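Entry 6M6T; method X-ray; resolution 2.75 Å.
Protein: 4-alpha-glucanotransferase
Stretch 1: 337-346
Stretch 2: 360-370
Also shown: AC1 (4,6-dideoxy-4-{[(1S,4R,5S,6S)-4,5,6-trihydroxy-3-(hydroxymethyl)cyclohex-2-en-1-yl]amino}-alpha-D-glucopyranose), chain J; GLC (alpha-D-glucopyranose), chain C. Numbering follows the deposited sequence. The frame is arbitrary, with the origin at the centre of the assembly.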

# COMPACT_ATOMS: atom_id res chain seq x y z
N ASP A 337 7.01 8.45 20.60
CA ASP A 337 7.15 7.11 20.02
C ASP A 337 5.84 6.72 19.32
O ASP A 337 4.76 7.17 19.72
CB ASP A 337 7.58 6.09 21.09
CG ASP A 337 6.58 5.95 22.25
OD1 ASP A 337 5.37 5.74 22.00
OD2 ASP A 337 7.03 6.05 23.42
N LEU A 338 5.93 5.96 18.23
CA LEU A 338 4.74 5.78 17.38
C LEU A 338 4.59 4.34 16.91
O LEU A 338 5.58 3.63 16.72
CB LEU A 338 4.78 6.69 16.15
CG LEU A 338 5.02 8.18 16.35
CD1 LEU A 338 5.42 8.82 15.02
CD2 LEU A 338 3.80 8.85 16.99
N PRO A 339 3.34 3.89 16.68
CA PRO A 339 3.13 2.51 16.22
C PRO A 339 3.61 2.25 14.80
O PRO A 339 2.79 2.08 13.89
CB PRO A 339 1.61 2.35 16.28
CG PRO A 339 1.09 3.73 16.05
CD PRO A 339 2.07 4.66 16.70
N ILE A 340 4.93 2.19 14.59
CA ILE A 340 5.49 1.87 13.28
C ILE A 340 5.96 0.42 13.28
O ILE A 340 6.55 -0.06 14.26
CB ILE A 340 6.66 2.80 12.90
CG1 ILE A 340 6.37 4.25 13.29
CG2 ILE A 340 6.97 2.68 11.41
CD1 ILE A 340 5.05 4.76 12.84
N ILE A 341 5.74 -0.28 12.17
CA ILE A 341 6.45 -1.52 11.90
C ILE A 341 7.31 -1.30 10.67
O ILE A 341 6.91 -0.58 9.74
CB ILE A 341 5.51 -2.72 11.73
CG1 ILE A 341 4.73 -2.62 10.42
CG2 ILE A 341 4.57 -2.84 12.92
CD1 ILE A 341 3.75 -3.76 10.22
N ALA A 342 8.51 -1.87 10.70
CA ALA A 342 9.53 -1.62 9.69
C ALA A 342 9.67 -2.83 8.78
O ALA A 342 9.85 -3.96 9.25
CB ALA A 342 10.87 -1.32 10.36
N GLU A 343 9.59 -2.59 7.48
CA GLU A 343 9.74 -3.64 6.47
C GLU A 343 11.22 -3.72 6.10
O GLU A 343 11.70 -2.95 5.27
CB GLU A 343 8.86 -3.32 5.26
CG GLU A 343 8.56 -4.52 4.36
CD GLU A 343 9.54 -4.63 3.19
OE1 GLU A 343 10.32 -5.59 3.16
OE2 GLU A 343 9.54 -3.76 2.28
N ASN A 344 11.95 -4.66 6.70
CA ASN A 344 13.40 -4.66 6.53
C ASN A 344 13.90 -5.87 5.75
O ASN A 344 14.90 -6.49 6.13
CB ASN A 344 14.09 -4.57 7.89
CG ASN A 344 13.74 -5.73 8.80
OD1 ASN A 344 12.65 -6.30 8.72
ND2 ASN A 344 14.66 -6.08 9.67
N LEU A 345 13.23 -6.21 4.66
CA LEU A 345 13.60 -7.38 3.88
C LEU A 345 14.68 -7.02 2.87
O LEU A 345 14.59 -6.00 2.18
CB LEU A 345 12.37 -7.94 3.17
CG LEU A 345 11.47 -8.68 4.16
CD1 LEU A 345 10.02 -8.49 3.79
CD2 LEU A 345 11.84 -10.17 4.23
N GLY A 346 15.70 -7.85 2.80
CA GLY A 346 16.72 -7.72 1.76
C GLY A 346 17.89 -6.86 2.17
O GLY A 346 17.78 -5.94 2.98
N GLY A 360 13.60 0.27 17.87
CA GLY A 360 12.76 -0.64 18.61
C GLY A 360 11.45 -1.02 17.93
O GLY A 360 10.65 -1.74 18.54
N PHE A 361 11.21 -0.55 16.70
CA PHE A 361 10.07 -1.01 15.94
C PHE A 361 10.19 -2.51 15.67
O PHE A 361 11.29 -3.03 15.53
CB PHE A 361 9.97 -0.33 14.58
CG PHE A 361 9.87 1.17 14.62
CD1 PHE A 361 9.13 1.81 15.61
CD2 PHE A 361 10.49 1.93 13.63
CE1 PHE A 361 9.04 3.19 15.64
CE2 PHE A 361 10.41 3.30 13.65
CZ PHE A 361 9.68 3.94 14.66
N PRO A 362 9.07 -3.22 15.58
CA PRO A 362 9.13 -4.56 15.00
C PRO A 362 9.59 -4.55 13.55
O PRO A 362 9.31 -3.64 12.78
CB PRO A 362 7.68 -5.07 15.12
CG PRO A 362 6.93 -4.05 15.95
CD PRO A 362 7.91 -3.05 16.47
N GLY A 363 10.33 -5.60 13.19
CA GLY A 363 10.63 -5.89 11.82
C GLY A 363 9.91 -7.14 11.34
O GLY A 363 9.10 -7.73 12.05
N MET A 364 10.25 -7.55 10.13
CA MET A 364 9.49 -8.58 9.46
C MET A 364 10.23 -9.92 9.46
O MET A 364 11.44 -9.99 9.68
CB MET A 364 9.18 -8.15 8.02
CG MET A 364 8.33 -6.89 7.95
SD MET A 364 7.18 -6.92 6.56
CE MET A 364 5.97 -5.70 7.09
N LYS A 365 9.45 -10.98 9.24
CA LYS A 365 9.94 -12.35 9.04
C LYS A 365 9.02 -13.00 8.01
O LYS A 365 7.82 -13.17 8.26
CB LYS A 365 9.96 -13.15 10.35
CG LYS A 365 11.11 -12.80 11.33
CD LYS A 365 12.50 -13.12 10.75
CE LYS A 365 13.64 -12.54 11.60
NZ LYS A 365 13.33 -12.56 13.07
N ILE A 366 9.57 -13.32 6.85
CA ILE A 366 8.78 -13.87 5.75
C ILE A 366 9.15 -15.34 5.66
O ILE A 366 10.19 -15.70 5.10
CB ILE A 366 9.01 -13.13 4.43
CG1 ILE A 366 8.49 -11.69 4.54
CG2 ILE A 366 8.34 -13.86 3.25
CD1 ILE A 366 8.07 -11.08 3.20
N MET A 367 8.28 -16.21 6.19
CA MET A 367 8.64 -17.61 6.32
C MET A 367 8.95 -18.27 4.99
O MET A 367 9.55 -19.35 4.97
CB MET A 367 7.51 -18.39 6.97
CG MET A 367 7.94 -19.59 7.81
SD MET A 367 6.45 -20.20 8.64
CE MET A 367 5.33 -18.86 8.28
N GLU A 368 8.53 -17.68 3.87
CA GLU A 368 8.74 -18.33 2.59
C GLU A 368 10.19 -18.26 2.15
O GLU A 368 10.62 -19.12 1.37
CB GLU A 368 7.84 -17.72 1.52
CG GLU A 368 6.56 -18.50 1.36
CD GLU A 368 5.53 -17.79 0.51
OE1 GLU A 368 5.89 -17.31 -0.58
OE2 GLU A 368 4.36 -17.72 0.95
N PHE A 369 10.95 -17.29 2.64
CA PHE A 369 12.38 -17.18 2.38
C PHE A 369 13.21 -18.13 3.24
O PHE A 369 14.44 -18.14 3.10
CB PHE A 369 12.86 -15.76 2.65
CG PHE A 369 12.21 -14.71 1.79
CD1 PHE A 369 12.00 -14.93 0.44
CD2 PHE A 369 11.85 -13.48 2.33
CE1 PHE A 369 11.43 -13.95 -0.35
CE2 PHE A 369 11.28 -12.51 1.55
CZ PHE A 369 11.07 -12.74 0.21
N GLY A 370 12.59 -18.88 4.14
CA GLY A 370 13.32 -19.55 5.20
C GLY A 370 13.36 -21.06 5.13
O GLY A 370 13.69 -21.71 6.12
C1 AC1 J . 15.19 -11.19 -1.84
O2 AC1 J . 16.68 -10.36 -3.57
C2 AC1 J . 15.34 -10.29 -3.06
C4A AC1 J . 11.31 -4.56 -1.06
C3 AC1 J . 15.10 -8.87 -2.64
O3 AC1 J . 15.25 -8.06 -3.81
C4 AC1 J . 13.69 -8.72 -2.07
N4A AC1 J . 13.45 -7.38 -1.53
C5 AC1 J . 13.47 -9.68 -0.92
O5 AC1 J . 13.82 -11.05 -1.30
C6 AC1 J . 12.00 -9.56 -0.46
C1B AC1 J . 13.05 -6.37 -2.52
C2B AC1 J . 13.49 -5.05 -1.95
O2B AC1 J . 14.87 -5.19 -1.61
C3B AC1 J . 12.72 -4.80 -0.68
O3B AC1 J . 13.17 -3.61 -0.05
O4 AC1 J . 10.52 -4.41 0.14
C5B AC1 J . 10.83 -5.58 -1.90
C7B AC1 J . 11.67 -6.41 -2.65
C6B AC1 J . 9.33 -5.73 -2.04
O6B AC1 J . 8.76 -5.30 -0.80
C1 GLC C . 17.94 -13.07 2.32
C2 GLC C . 16.97 -11.86 2.52
C3 GLC C . 15.98 -11.74 1.34
C4 GLC C . 16.91 -11.49 0.14
C5 GLC C . 17.64 -12.83 -0.13
C6 GLC C . 18.32 -12.84 -1.51
O1 GLC C . 17.25 -14.32 2.47
O2 GLC C . 16.27 -11.91 3.79
O3 GLC C . 15.05 -10.67 1.59
O4 GLC C . 16.31 -10.80 -1.02
O5 GLC C . 18.59 -13.03 1.00
O6 GLC C . 18.19 -14.12 -2.17

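Two strands, 340-342 and a second one ending at Ile366, run in broadly the same direction at 48° to each other, and they share little backbone pairing. One backbone hydrogen bond joins the stretches: Ala342 N donates to Pro362 O at 2.8 Å, almost straight at 174°. Proline has no N-H to offer, but its carbonyl remains a good acceptor, so Pro362 can pair here through that atom. Next along the register, Ala342 O meets Gly363 CA at 3.3 Å in a CA-H...O contact.

Where the backbone pairing stops, a side chain takes over. Asn344, with chi1 in p, brings its amide end in so that OD1 accepts a hydrogen bond from Met364 N at 3.1 Å and 180°. Glycine at 363 makes room for this: an ideal CB there would lie 3.0 Å from Asn344 OD1, a clash. The rule is a pairing of residue types, a short polar side chain capable of accepting beside a position with no side chain at all.

The apolar packing, which makes up much of the 607 Å² buried between the stretches, falls into two clusters. In the first, Phe361 points toward stretch 1 and offers a ring face to Ile340, whose CB sits 3.6 Å from the ring centroid and only 9° off the normal. Ile340 CG1 also lies 3.6 Å from Phe361 CZ, so the base of the side chain covers the ring while its end leads away. Ile341 CG2 meets Pro362 CG at 4.0 Å, a rigid ring against the methyl on the beta branch of Ile341.

The second cluster centres on Leu345, which points toward stretch 2 and packs against Ile366 and Phe369: Leu345 CD1 lies 3.3 Å from Ile366 CD1, a tight approach, and Leu345 CD2 lies 3.6 Å from Phe369 CE2, at the edge of the ring. Met364 is long and flexible enough to bridge several neighbours; its SD is 3.5 Å from Glu343 CG and 4.3 Å from Leu345 CD1, and its CE is 4.3 Å from Ile341 CD1. It has the largest area covered by the other stretch, 99 Å².

Glu343 directs its CB away overall, and its carboxylate turns to the ligand, with OE2 only 2.4 Å from AC1 O4; at such a separation an acid group probably holds a proton and donates it. Glu343 OE1 accepts a weak hydrogen bond from Leu345 N at 3.3 Å. Phe369 likewise serves both sides: besides meeting Leu345, its CZ lies 3.4 Å from AC1 C6, so one ring touches both the other stretch and the ligand.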